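PDB 2QDL: chemotaxis signal transduction protein from Thermoanaerobacter tengcongensis, which probably serves as the CheW scaffold of bacterial chemotaxis, coupling chemoreceptors to the histidine kinase CheA. Local coordinates for residues I60-D65 / F143-N148; K67-I72 / T122-G127; I84-L89 / A93-D98. All coordinates share one frame; numbering follows the deposited sequence.

Contact 1: I60-D65 / F143-N148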
ATOM      1  N   ILE A  60       8.923   9.809  13.388  1.00 18.98           N
ATOM      2  CA  ILE A  60       9.179  10.168  12.004  1.00 18.73           C
ATOM      3  C   ILE A  60       8.747   9.007  11.106  1.00 17.30           C
ATOM      4  O   ILE A  60       9.274   7.905  11.222  1.00 17.72           O
ATOM      5  CB  ILE A  60      10.700  10.468  11.756  1.00 19.04           C
ATOM      6  CG1 ILE A  60      11.116  11.806  12.358  1.00 19.41           C
ATOM      7  CG2 ILE A  60      11.030  10.443  10.257  1.00 20.00           C
ATOM      8  CD1 ILE A  60      10.198  12.981  11.937  1.00 23.80           C
ATOM      9  N   ILE A  61       7.803   9.268  10.202  1.00 15.75           N
ATOM     10  CA  ILE A  61       7.329   8.231   9.284  1.00 13.78           C
ATOM     11  C   ILE A  61       7.471   8.694   7.835  1.00 13.34           C
ATOM     12  O   ILE A  61       6.791   9.644   7.415  1.00 12.72           O
ATOM     13  CB  ILE A  61       5.849   7.776   9.587  1.00 13.67           C
ATOM     14  CG1 ILE A  61       5.758   7.195  11.018  1.00 12.57           C
ATOM     15  CG2 ILE A  61       5.364   6.769   8.507  1.00 11.53           C
ATOM     16  CD1 ILE A  61       4.430   6.548  11.358  1.00 12.11           C
ATOM     17  N   PRO A  62       8.343   8.009   7.062  1.00 12.70           N
ATOM     18  CA  PRO A  62       8.462   8.345   5.650  1.00 12.51           C
ATOM     19  C   PRO A  62       7.228   7.909   4.839  1.00 11.99           C
ATOM     20  O   PRO A  62       6.735   6.802   5.006  1.00 12.66           O
ATOM     21  CB  PRO A  62       9.730   7.590   5.215  1.00 12.24           C
ATOM     22  CG  PRO A  62       9.785   6.429   6.103  1.00 12.77           C
ATOM     23  CD  PRO A  62       9.259   6.907   7.443  1.00 12.37           C
ATOM     24  N   VAL A  63       6.765   8.796   3.967  1.00 11.75           N
ATOM     25  CA  VAL A  63       5.564   8.596   3.180  1.00 11.57           C
ATOM     26  C   VAL A  63       5.895   8.524   1.693  1.00 11.77           C
ATOM     27  O   VAL A  63       6.549   9.378   1.152  1.00 10.79           O
ATOM     28  CB  VAL A  63       4.518   9.700   3.413  1.00 11.06           C
ATOM     29  CG1 VAL A  63       3.213   9.335   2.695  1.00  9.74           C
ATOM     30  CG2 VAL A  63       4.278   9.895   4.900  1.00 12.00           C
ATOM     31  N   ILE A  64       5.440   7.452   1.056  1.00 13.07           N
ATOM     32  CA  ILE A  64       5.636   7.255  -0.373  1.00 13.09           C
ATOM     33  C   ILE A  64       4.335   7.576  -1.111  1.00 11.97           C
ATOM     34  O   ILE A  64       3.223   7.243  -0.654  1.00 10.66           O
ATOM     35  CB  ILE A  64       6.125   5.793  -0.671  1.00 13.60           C
ATOM     36  CG1 ILE A  64       6.247   5.518  -2.161  1.00 15.59           C
ATOM     37  CG2 ILE A  64       5.157   4.779  -0.144  1.00 15.92           C
ATOM     38  CD1 ILE A  64       7.188   4.354  -2.452  1.00 21.94           C
ATOM     39  N   ASP A  65       4.499   8.244  -2.249  1.00 10.96           N
ATOM     40  CA  ASP A  65       3.436   8.433  -3.201  1.00 10.86           C
ATOM     41  C   ASP A  65       3.522   7.252  -4.151  1.00 10.18           C
ATOM     42  O   ASP A  65       4.471   7.157  -4.932  1.00 11.46           O
ATOM     43  CB  ASP A  65       3.550   9.805  -3.914  1.00 10.50           C
ATOM     44  CG  ASP A  65       2.411  10.033  -4.944  1.00 12.35           C
ATOM     45  OD1 ASP A  65       2.111   9.102  -5.730  1.00 13.45           O
ATOM     46  OD2 ASP A  65       1.844  11.132  -4.996  1.00 11.84           O
ATOM     47  N   PHE A 143       9.934  -3.975  -1.231  1.00 14.62           N
ATOM     48  CA  PHE A 143      10.875  -3.114  -1.937  1.00 15.19           C
ATOM     49  C   PHE A 143      10.403  -1.695  -2.269  1.00 14.40           C
ATOM     50  O   PHE A 143      11.058  -0.998  -3.060  1.00 13.82           O
ATOM     51  CB  PHE A 143      11.326  -3.797  -3.229  1.00 15.99           C
ATOM     52  CG  PHE A 143      11.756  -5.243  -3.032  1.00 18.75           C
ATOM     53  CD1 PHE A 143      12.868  -5.555  -2.249  1.00 18.11           C
ATOM     54  CD2 PHE A 143      11.023  -6.280  -3.610  1.00 21.25           C
ATOM     55  CE1 PHE A 143      13.262  -6.891  -2.060  1.00 19.75           C
ATOM     56  CE2 PHE A 143      11.395  -7.637  -3.423  1.00 22.19           C
ATOM     57  CZ  PHE A 143      12.518  -7.939  -2.649  1.00 20.83           C
ATOM     58  N   LEU A 144       9.286  -1.264  -1.685  1.00 13.10           N
ATOM     59  CA  LEU A 144       8.730   0.049  -2.003  1.00 13.77           C
ATOM     60  C   LEU A 144       9.741   1.196  -1.860  1.00 15.07           C
ATOM     61  O   LEU A 144       9.741   2.127  -2.669  1.00 14.28           O
ATOM     62  CB  LEU A 144       7.433   0.342  -1.226  1.00 12.50           C
ATOM     63  CG  LEU A 144       6.199  -0.468  -1.659  1.00 11.17           C
ATOM     64  CD1 LEU A 144       5.016  -0.192  -0.672  1.00  7.50           C
ATOM     65  CD2 LEU A 144       5.823  -0.150  -3.118  1.00  8.44           C
ATOM     66  N   PHE A 145      10.634   1.078  -0.878  1.00 17.35           N
ATOM     67  CA  PHE A 145      11.610   2.121  -0.562  1.00 20.24           C
ATOM     68  C   PHE A 145      13.010   1.845  -1.116  1.00 22.26           C
ATOM     69  O   PHE A 145      13.909   2.668  -0.947  1.00 23.07           O
ATOM     70  CB  PHE A 145      11.701   2.322   0.972  1.00 19.99           C
ATOM     71  CG  PHE A 145      10.532   3.059   1.541  1.00 21.57           C
ATOM     72  CD1 PHE A 145      10.563   4.447   1.664  1.00 22.66           C
ATOM     73  CD2 PHE A 145       9.371   2.370   1.911  1.00 21.65           C
ATOM     74  CE1 PHE A 145       9.473   5.137   2.161  1.00 23.40           C
ATOM     75  CE2 PHE A 145       8.270   3.043   2.398  1.00 23.11           C
ATOM     76  CZ  PHE A 145       8.313   4.427   2.536  1.00 23.63           C
ATOM     77  N   GLU A 146      13.203   0.694  -1.752  1.00 24.49           N
ATOM     78  CA  GLU A 146      14.526   0.303  -2.208  1.00 27.18           C
ATOM     79  C   GLU A 146      14.898   0.951  -3.540  1.00 28.67           C
ATOM     80  O   GLU A 146      14.351   0.603  -4.587  1.00 28.68           O
ATOM     81  CB  GLU A 146      14.699  -1.224  -2.254  1.00 27.85           C
ATOM     82  CG  GLU A 146      16.134  -1.646  -1.854  1.00 30.34           C
ATOM     83  CD  GLU A 146      16.423  -3.116  -2.072  1.00 35.59           C
ATOM     84  OE1 GLU A 146      15.707  -3.965  -1.494  1.00 38.52           O
ATOM     85  OE2 GLU A 146      17.382  -3.430  -2.816  1.00 37.58           O
ATOM     86  N   VAL A 147      15.830   1.899  -3.457  1.00 30.65           N
ATOM     87  CA  VAL A 147      16.358   2.664  -4.585  1.00 32.99           C
ATOM     88  C   VAL A 147      17.735   2.105  -4.944  1.00 34.00           C
ATOM     89  O   VAL A 147      18.685   2.219  -4.153  1.00 34.79           O
ATOM     90  CB  VAL A 147      16.522   4.161  -4.211  1.00 33.10           C
ATOM     91  CG1 VAL A 147      17.073   4.953  -5.376  1.00 34.39           C
ATOM     92  CG2 VAL A 147      15.206   4.755  -3.738  1.00 34.01           C
ATOM     93  N   ASN A 148      17.851   1.510  -6.137  1.00 34.48           N
ATOM     94  CA  ASN A 148      19.062   0.737  -6.495  1.00 36.13           C
ATOM     95  C   ASN A 148      19.217  -0.316  -5.370  1.00 37.21           C
ATOM     96  O   ASN A 148      18.235  -0.975  -5.000  1.00 39.28           O
ATOM     97  CB  ASN A 148      20.301   1.661  -6.595  1.00 35.27           C
TER

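Contact 2: K67-I72 / T122-G127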
ATOM      1  N   LYS A  67       1.617   6.354  -6.730  1.00  9.05           N
ATOM      2  CA  LYS A  67       1.465   6.701  -8.154  1.00  9.89           C
ATOM      3  C   LYS A  67       2.797   7.072  -8.775  1.00 10.69           C
ATOM      4  O   LYS A  67       3.086   6.641  -9.892  1.00 10.92           O
ATOM      5  CB  LYS A  67       0.479   7.836  -8.349  1.00 10.15           C
ATOM      6  CG  LYS A  67      -0.967   7.498  -7.966  1.00 10.57           C
ATOM      7  CD  LYS A  67      -1.793   8.765  -8.022  1.00 11.94           C
ATOM      8  CE  LYS A  67      -3.011   8.639  -7.147  1.00 13.66           C
ATOM      9  NZ  LYS A  67      -3.734   9.931  -6.974  1.00 15.22           N
ATOM     10  N   LYS A  68       3.620   7.819  -8.027  1.00 10.75           N
ATOM     11  CA  LYS A  68       4.960   8.194  -8.474  1.00 11.77           C
ATOM     12  C   LYS A  68       5.910   6.995  -8.452  1.00 12.59           C
ATOM     13  O   LYS A  68       6.759   6.829  -9.350  1.00 13.81           O
ATOM     14  CB  LYS A  68       5.515   9.317  -7.607  1.00 11.57           C
ATOM     15  CG  LYS A  68       4.681  10.555  -7.619  1.00 11.35           C
ATOM     16  CD  LYS A  68       5.365  11.687  -6.820  1.00 13.18           C
ATOM     17  CE  LYS A  68       4.444  12.865  -6.729  1.00 10.62           C
ATOM     18  NZ  LYS A  68       5.075  13.922  -5.943  1.00 19.30           N
ATOM     19  N   ARG A  69       5.746   6.141  -7.450  1.00 12.49           N
ATOM     20  CA  ARG A  69       6.512   4.894  -7.386  1.00 11.77           C
ATOM     21  C   ARG A  69       6.171   3.923  -8.531  1.00 11.85           C
ATOM     22  O   ARG A  69       7.076   3.309  -9.118  1.00 11.71           O
ATOM     23  CB  ARG A  69       6.302   4.220  -6.018  1.00 11.78           C
ATOM     24  CG  ARG A  69       7.187   3.037  -5.754  1.00 10.33           C
ATOM     25  CD  ARG A  69       8.664   3.411  -6.010  1.00 13.93           C
ATOM     26  NE  ARG A  69       9.631   2.601  -5.272  1.00 14.87           N
ATOM     27  CZ  ARG A  69      10.857   2.341  -5.718  1.00 15.45           C
ATOM     28  NH1 ARG A  69      11.255   2.823  -6.881  1.00 18.03           N
ATOM     29  NH2 ARG A  69      11.690   1.614  -4.999  1.00 19.65           N
ATOM     30  N   PHE A  70       4.872   3.790  -8.842  1.00 10.98           N
ATOM     31  CA  PHE A  70       4.402   2.853  -9.865  1.00 10.98           C
ATOM     32  C   PHE A  70       4.316   3.442 -11.293  1.00 11.14           C
ATOM     33  O   PHE A  70       4.310   2.708 -12.256  1.00 11.53           O
ATOM     34  CB  PHE A  70       3.028   2.273  -9.472  1.00 10.28           C
ATOM     35  CG  PHE A  70       2.996   1.576  -8.137  1.00 10.61           C
ATOM     36  CD1 PHE A  70       4.157   1.068  -7.555  1.00  8.70           C
ATOM     37  CD2 PHE A  70       1.789   1.427  -7.457  1.00 10.61           C
ATOM     38  CE1 PHE A  70       4.109   0.434  -6.351  1.00  9.34           C
ATOM     39  CE2 PHE A  70       1.747   0.793  -6.230  1.00  9.97           C
ATOM     40  CZ  PHE A  70       2.915   0.271  -5.682  1.00  8.02           C
ATOM     41  N   GLY A  71       4.215   4.765 -11.407  1.00 12.39           N
ATOM     42  CA  GLY A  71       4.031   5.458 -12.692  1.00 12.39           C
ATOM     43  C   GLY A  71       2.576   5.534 -13.114  1.00 12.82           C
ATOM     44  O   GLY A  71       2.255   5.425 -14.282  1.00 13.59           O
ATOM     45  N   ILE A  72       1.695   5.725 -12.148  1.00 13.31           N
ATOM     46  CA  ILE A  72       0.254   5.855 -12.394  1.00 13.54           C
ATOM     47  C   ILE A  72      -0.067   7.326 -12.630  1.00 13.72           C
ATOM     48  O   ILE A  72       0.622   8.210 -12.088  1.00 14.39           O
ATOM     49  CB  ILE A  72      -0.593   5.251 -11.195  1.00 13.26           C
ATOM     50  CG1 ILE A  72      -0.305   3.732 -11.053  1.00 13.31           C
ATOM     51  CG2 ILE A  72      -2.111   5.533 -11.369  1.00 12.84           C
ATOM     52  CD1 ILE A  72      -0.867   3.112  -9.788  1.00 14.79           C
ATOM     53  N   THR A 122       6.165  -6.031 -11.362  1.00 12.22           N
ATOM     54  CA  THR A 122       5.950  -7.177 -10.490  1.00 13.66           C
ATOM     55  C   THR A 122       6.754  -7.128  -9.171  1.00 13.10           C
ATOM     56  O   THR A 122       6.390  -7.784  -8.221  1.00 12.41           O
ATOM     57  CB  THR A 122       6.247  -8.495 -11.221  1.00 14.49           C
ATOM     58  OG1 THR A 122       7.622  -8.486 -11.655  1.00 16.71           O
ATOM     59  CG2 THR A 122       5.305  -8.654 -12.417  1.00 15.50           C
ATOM     60  N   ALA A 123       7.821  -6.333  -9.113  1.00 13.00           N
ATOM     61  CA  ALA A 123       8.577  -6.144  -7.865  1.00 12.73           C
ATOM     62  C   ALA A 123       7.687  -5.609  -6.750  1.00 11.85           C
ATOM     63  O   ALA A 123       8.011  -5.715  -5.564  1.00 11.36           O
ATOM     64  CB  ALA A 123       9.777  -5.225  -8.089  1.00 11.46           C
ATOM     65  N   PHE A 124       6.569  -5.020  -7.152  1.00 12.83           N
ATOM     66  CA  PHE A 124       5.635  -4.350  -6.224  1.00 13.28           C
ATOM     67  C   PHE A 124       4.336  -5.135  -6.086  1.00 13.40           C
ATOM     68  O   PHE A 124       3.390  -4.669  -5.429  1.00 14.54           O
ATOM     69  CB  PHE A 124       5.300  -2.938  -6.717  1.00 11.94           C
ATOM     70  CG  PHE A 124       6.511  -2.035  -6.924  1.00 13.86           C
ATOM     71  CD1 PHE A 124       7.446  -1.831  -5.904  1.00 12.19           C
ATOM     72  CD2 PHE A 124       6.678  -1.344  -8.139  1.00 12.21           C
ATOM     73  CE1 PHE A 124       8.537  -0.991  -6.108  1.00 13.83           C
ATOM     74  CE2 PHE A 124       7.731  -0.503  -8.335  1.00 13.80           C
ATOM     75  CZ  PHE A 124       8.684  -0.316  -7.318  1.00 11.73           C
ATOM     76  N   VAL A 125       4.258  -6.288  -6.736  1.00 13.27           N
ATOM     77  CA  VAL A 125       3.008  -7.064  -6.764  1.00 13.50           C
ATOM     78  C   VAL A 125       3.152  -8.378  -6.020  1.00 13.95           C
ATOM     79  O   VAL A 125       4.053  -9.189  -6.336  1.00 14.19           O
ATOM     80  CB  VAL A 125       2.551  -7.364  -8.212  1.00 14.29           C
ATOM     81  CG1 VAL A 125       1.233  -8.214  -8.243  1.00 12.48           C
ATOM     82  CG2 VAL A 125       2.406  -6.083  -9.007  1.00 13.86           C
ATOM     83  N   GLU A 126       2.293  -8.594  -5.022  1.00 13.85           N
ATOM     84  CA  GLU A 126       2.282  -9.880  -4.296  1.00 13.72           C
ATOM     85  C   GLU A 126       1.458 -10.920  -5.075  1.00 14.45           C
ATOM     86  O   GLU A 126       1.868 -12.071  -5.255  1.00 13.76           O
ATOM     87  CB  GLU A 126       1.717  -9.711  -2.880  1.00 13.53           C
ATOM     88  CG  GLU A 126       1.450 -11.052  -2.148  1.00 16.86           C
ATOM     89  CD  GLU A 126       0.962 -10.850  -0.741  1.00 19.37           C
ATOM     90  OE1 GLU A 126       1.631 -10.106   0.024  1.00 21.24           O
ATOM     91  OE2 GLU A 126      -0.100 -11.416  -0.398  1.00 18.42           O
ATOM     92  N   GLY A 127       0.277 -10.510  -5.527  1.00 13.71           N
ATOM     93  CA  GLY A 127      -0.588 -11.407  -6.250  1.00 14.03           C
ATOM     94  C   GLY A 127      -1.726 -10.601  -6.823  1.00 15.14           C
ATOM     95  O   GLY A 127      -1.840  -9.399  -6.573  1.00 13.72           O
TER

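Contact 3: I84-L89 / A93-D98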
ATOM      1  N   ILE A  84      -1.986   5.227   4.652  1.00  9.75           N
ATOM      2  CA  ILE A  84      -2.004   3.896   5.273  1.00 10.35           C
ATOM      3  C   ILE A  84      -0.651   3.629   5.891  1.00 11.30           C
ATOM      4  O   ILE A  84       0.380   3.614   5.190  1.00 11.89           O
ATOM      5  CB  ILE A  84      -2.312   2.788   4.253  1.00  8.89           C
ATOM      6  CG1 ILE A  84      -3.645   3.092   3.529  1.00  9.44           C
ATOM      7  CG2 ILE A  84      -2.326   1.436   4.928  1.00 11.48           C
ATOM      8  CD1 ILE A  84      -4.002   2.090   2.464  1.00  6.11           C
ATOM      9  N   ILE A  85      -0.660   3.427   7.204  1.00 11.42           N
ATOM     10  CA  ILE A  85       0.561   3.098   7.937  1.00 11.71           C
ATOM     11  C   ILE A  85       0.801   1.605   7.884  1.00 11.67           C
ATOM     12  O   ILE A  85      -0.045   0.794   8.290  1.00 11.83           O
ATOM     13  CB  ILE A  85       0.540   3.600   9.389  1.00 11.74           C
ATOM     14  CG1 ILE A  85       0.099   5.073   9.464  1.00 11.41           C
ATOM     15  CG2 ILE A  85       1.891   3.309  10.135  1.00 12.02           C
ATOM     16  CD1 ILE A  85       0.959   6.056   8.703  1.00  9.28           C
ATOM     17  N   VAL A  86       1.959   1.249   7.350  1.00 11.09           N
ATOM     18  CA  VAL A  86       2.379  -0.140   7.252  1.00 11.26           C
ATOM     19  C   VAL A  86       3.757  -0.306   7.967  1.00 12.50           C
ATOM     20  O   VAL A  86       4.294   0.638   8.551  1.00 11.51           O
ATOM     21  CB  VAL A  86       2.437  -0.608   5.744  1.00 11.48           C
ATOM     22  CG1 VAL A  86       1.078  -0.384   5.043  1.00  8.10           C
ATOM     23  CG2 VAL A  86       3.570   0.100   4.989  1.00 10.13           C
ATOM     24  N   GLU A  87       4.304  -1.511   7.919  1.00 14.25           N
ATOM     25  CA  GLU A  87       5.610  -1.806   8.505  1.00 16.56           C
ATOM     26  C   GLU A  87       6.410  -2.557   7.465  1.00 16.15           C
ATOM     27  O   GLU A  87       5.927  -3.510   6.901  1.00 16.69           O
ATOM     28  CB  GLU A  87       5.463  -2.653   9.766  1.00 16.85           C
ATOM     29  CG  GLU A  87       6.783  -3.019  10.376  1.00 21.96           C
ATOM     30  CD  GLU A  87       6.659  -4.070  11.484  1.00 27.24           C
ATOM     31  OE1 GLU A  87       6.503  -5.295  11.206  1.00 29.67           O
ATOM     32  OE2 GLU A  87       6.738  -3.649  12.643  1.00 29.78           O
ATOM     33  N   ILE A  88       7.592  -2.056   7.160  1.00 16.49           N
ATOM     34  CA  ILE A  88       8.448  -2.615   6.143  1.00 17.35           C
ATOM     35  C   ILE A  88       9.800  -2.773   6.818  1.00 18.71           C
ATOM     36  O   ILE A  88      10.388  -1.790   7.308  1.00 18.35           O
ATOM     37  CB  ILE A  88       8.574  -1.694   4.906  1.00 17.49           C
ATOM     38  CG1 ILE A  88       7.210  -1.468   4.246  1.00 15.44           C
ATOM     39  CG2 ILE A  88       9.574  -2.265   3.903  1.00 17.67           C
ATOM     40  CD1 ILE A  88       7.279  -0.466   3.137  1.00 15.00           C
ATOM     41  N   LEU A  89      10.236  -4.028   6.882  1.00 20.07           N
ATOM     42  CA  LEU A  89      11.470  -4.440   7.526  1.00 20.93           C
ATOM     43  C   LEU A  89      11.536  -3.900   8.950  1.00 20.82           C
ATOM     44  O   LEU A  89      12.540  -3.317   9.359  1.00 20.94           O
ATOM     45  CB  LEU A  89      12.679  -4.011   6.659  1.00 22.51           C
ATOM     46  CG  LEU A  89      12.817  -4.700   5.291  1.00 23.14           C
ATOM     47  CD1 LEU A  89      13.927  -4.058   4.522  1.00 24.74           C
ATOM     48  CD2 LEU A  89      13.069  -6.207   5.438  1.00 25.72           C
ATOM     49  N   ALA A  93       6.117   2.899   7.823  1.00 14.15           N
ATOM     50  CA  ALA A  93       6.087   3.626   6.558  1.00 12.76           C
ATOM     51  C   ALA A  93       4.642   4.017   6.259  1.00 12.82           C
ATOM     52  O   ALA A  93       3.708   3.407   6.805  1.00 13.11           O
ATOM     53  CB  ALA A  93       6.693   2.762   5.433  1.00 12.57           C
ATOM     54  N   GLY A  94       4.465   5.069   5.454  1.00 12.39           N
ATOM     55  CA  GLY A  94       3.158   5.550   5.045  1.00 10.37           C
ATOM     56  C   GLY A  94       2.999   5.463   3.533  1.00 10.39           C
ATOM     57  O   GLY A  94       3.923   5.780   2.770  1.00  9.47           O
ATOM     58  N   LEU A  95       1.836   4.998   3.097  1.00  9.95           N
ATOM     59  CA  LEU A  95       1.513   4.903   1.671  1.00  9.64           C
ATOM     60  C   LEU A  95       0.300   5.794   1.426  1.00  9.82           C
ATOM     61  O   LEU A  95      -0.739   5.634   2.088  1.00  8.95           O
ATOM     62  CB  LEU A  95       1.198   3.454   1.271  1.00  9.55           C
ATOM     63  CG  LEU A  95       2.092   2.296   1.765  1.00  9.97           C
ATOM     64  CD1 LEU A  95       1.593   0.992   1.199  1.00  9.44           C
ATOM     65  CD2 LEU A  95       3.520   2.493   1.344  1.00 13.39           C
ATOM     66  N   ILE A  96       0.452   6.738   0.490  1.00  9.66           N
ATOM     67  CA  ILE A  96      -0.647   7.608   0.070  1.00  9.67           C
ATOM     68  C   ILE A  96      -1.596   6.825  -0.815  1.00 10.17           C
ATOM     69  O   ILE A  96      -1.181   6.096  -1.720  1.00  9.85           O
ATOM     70  CB  ILE A  96      -0.132   8.892  -0.662  1.00  9.98           C
ATOM     71  CG1 ILE A  96       0.746   9.722   0.274  1.00  8.58           C
ATOM     72  CG2 ILE A  96      -1.303   9.759  -1.228  1.00  8.93           C
ATOM     73  CD1 ILE A  96       1.585  10.736  -0.454  1.00  8.48           C
ATOM     74  N   VAL A  97      -2.887   6.977  -0.523  1.00 11.16           N
ATOM     75  CA  VAL A  97      -3.968   6.365  -1.313  1.00 10.07           C
ATOM     76  C   VAL A  97      -5.078   7.414  -1.514  1.00  9.92           C
ATOM     77  O   VAL A  97      -5.267   8.269  -0.660  1.00  9.92           O
ATOM     78  CB  VAL A  97      -4.533   5.047  -0.641  1.00  9.18           C
ATOM     79  CG1 VAL A  97      -3.429   4.067  -0.331  1.00  8.95           C
ATOM     80  CG2 VAL A  97      -5.324   5.338   0.649  1.00  8.34           C
ATOM     81  N   ASP A  98      -5.818   7.322  -2.615  1.00  9.50           N
ATOM     82  CA  ASP A  98      -6.928   8.239  -2.893  1.00 11.43           C
ATOM     83  C   ASP A  98      -8.130   7.996  -1.994  1.00 11.58           C
ATOM     84  O   ASP A  98      -8.875   8.909  -1.721  1.00 12.73           O
ATOM     85  CB  ASP A  98      -7.380   8.176  -4.378  1.00 10.57           C
ATOM     86  CG  ASP A  98      -6.312   8.660  -5.328  1.00 11.56           C
ATOM     87  OD1 ASP A  98      -5.439   9.430  -4.889  1.00  9.67           O
ATOM     88  OD2 ASP A  98      -6.361   8.293  -6.515  1.00 12.40           O
TER

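Contact 1: I60-D65 / F143-N148
Phe145 lays the outer end of its ring against Pro62 and Ile64, two residues that point from strand 59-65 toward the 143-148 turn. Its CE1 meets Pro62 CB at 3.9 Å, the aromatic side chain crossing the pyrrolidine at about a right angle. One carbon further round, Phe145 CZ lies 4.1 Å from Ile64 CB, with the CG2 branch of Ile64 at nearly the same range; it also approaches the carbonyl oxygen Pro62 O at 3.8 Å. Both Ile64 and Pro62 O come at the ring obliquely. The bond leaving the CA of Phe145 does not aim at the strand; with CG anti to its own carbonyl carbon (chi1 -75°), the end of the ring nevertheless reaches across to both residues. The CG1 branch of Ile64 takes another course. Extended away from the backbone N (chi1 176°), it carries CD1 past the phenyl group to the preceding residue, where it sits 3.4 Å from Leu144 O and 4.2 Å from Leu144 CB. That oxygen is already engaged, accepting a hydrogen bond from Arg69 NE, so the methyl packs beside a satisfied carbonyl. The contact ties a strand of the CheW beta-barrel to a later part of the chain, which turns here through a type I turn from Phe143 to Glu146, closed by a 3.0 Å bond from Glu146 N to Phe143 O. Val63 points the other way and packs on Ile96, in keeping with the alternation of a strand. All four touching residues are buried, and strand 91-106 extends the apolar surroundings: Leu95 touches Ile64 and Leu144, while Ala93 lies against Phe145. Ile50 of strand 50-56 also packs on Phe145.

Contact 2: K67-I72 / T122-G127
Arg69, on the short helix 66-70, is the first residue to reach the 122-127 segment, where it meets Phe124. Its chain bends at chi2 (52°), so that CG, CD and NE all pass the outer end of the Phe124 ring; NE comes to 3.7 Å from Phe124 CZ. The same ring carbon lies over one face of the guanidinium, offset toward its rim, with the two planes 52° apart. The polar end is held elsewhere: Arg69 NE donates to Leu144 O and Arg69 NH2 to Glu146 O, which fixes the group beside the ring, and Arg69 also makes a cation-pi contact with Phe49. Phe70 follows, bringing its CE1 over a face of the Phe124 ring. This CE1 lies 3.5 Å from Phe124 CG, and Phe70 CD1 lies 3.5 Å from Phe124 CD2. The ring centroids are 5.1 Å apart and the planes meet at 41°, an oblique aromatic pair. Gly71 then leaves the helix with positive phi, and Ile72 turns back to place CD1 at the edge of the Phe70 ring. At this helix end Lys67 O takes two donors, Gly71 N at 2.7 Å and Ile72 N at 2.8 Å. Arg69 and Phe70 lie on the same side of the Phe124 ring, at its outer and inner ends, and so join the helix after strand 59-65 to the 3-10 turn that leads into strand 125-131 of the CheW beta-barrel domain.

Contact 3: I84-L89 / A93-D98
Ile84 and Val97 meet through their methyl groups on one face of the hairpin, where Ile84 CD1 presses to 3.5 Å from Val97 CG1, tighter than usual for two carbons. CD1 also lies near Val97 CG2, so the tip of the isoleucine enters the fork of the valine, the two side chains crossing at about a right angle. The extended end of Ile84 (chi2 177°) lets it reach this residue beyond its own bridge partner, Leu95. Further along the same face, Val86 sends its two branches to different neighbours: CG1 meets Leu95 CD1, while CG2 meets Ala93 CB at 4.1 Å. The small side chain of Ala93 also receives Ile88, whose CD1 stops 4.0 Å from Ala93 CB; the lone methyl is thus touched by two larger residues. On the other face Ile85 stands opposite Gly94, and with no side chain there, Ile85 CD1 comes within 4.3 Å of Gly94 CA. The backbones form a twisted antiparallel beta hairpin, the strand directions 138° apart. Ile84 and Leu95 are a hydrogen-bonded pair, with Ile84 N to Leu95 O and Leu95 N to Ile84 O both 2.9 Å. Val86 and Ala93 form the second such pair, its bonds nearly straight at 165°, although Ala93 N comes to Val86 O from above the carbonyl plane. Between them the Ile85-Gly94 pair adds CA-H...O contacts, including Gly94 CA to Ile84 O. Outside the hairpin, Phe17 covers Ile84 and Val97, and Phe145 lies on Ile88. The chemistry is divided accordingly: backbone bonds set the register and satisfy buried peptide groups, while aliphatic side chains alone fill the contact on both faces, with no polar side-chain group between the strands.

In the fold
Contact 3 lies nearest the centre of the chain and is a buried pairing of sheet neighbours, held by backbone hydrogen bonds as well as aliphatic packing. Contact 1 is also buried but joins its segments by apolar side-chain packing, without hydrogen bonds between them, and its strand 59-65 runs parallel to strand 91-106 of contact 3, with backbone hydrogen bonds linking Gly94 to Pro62 and Ile64. Contact 2 is only partly buried and mixes aromatic with cationic groups. Arg69 connects it to contact 1 through the carbonyls of Leu144 and Glu146, whereas a salt bridge from Lys67 to Asp98 ties it to contact 3. Along the chain, contact 3 is nested within contact 2, and contact 2 within contact 1.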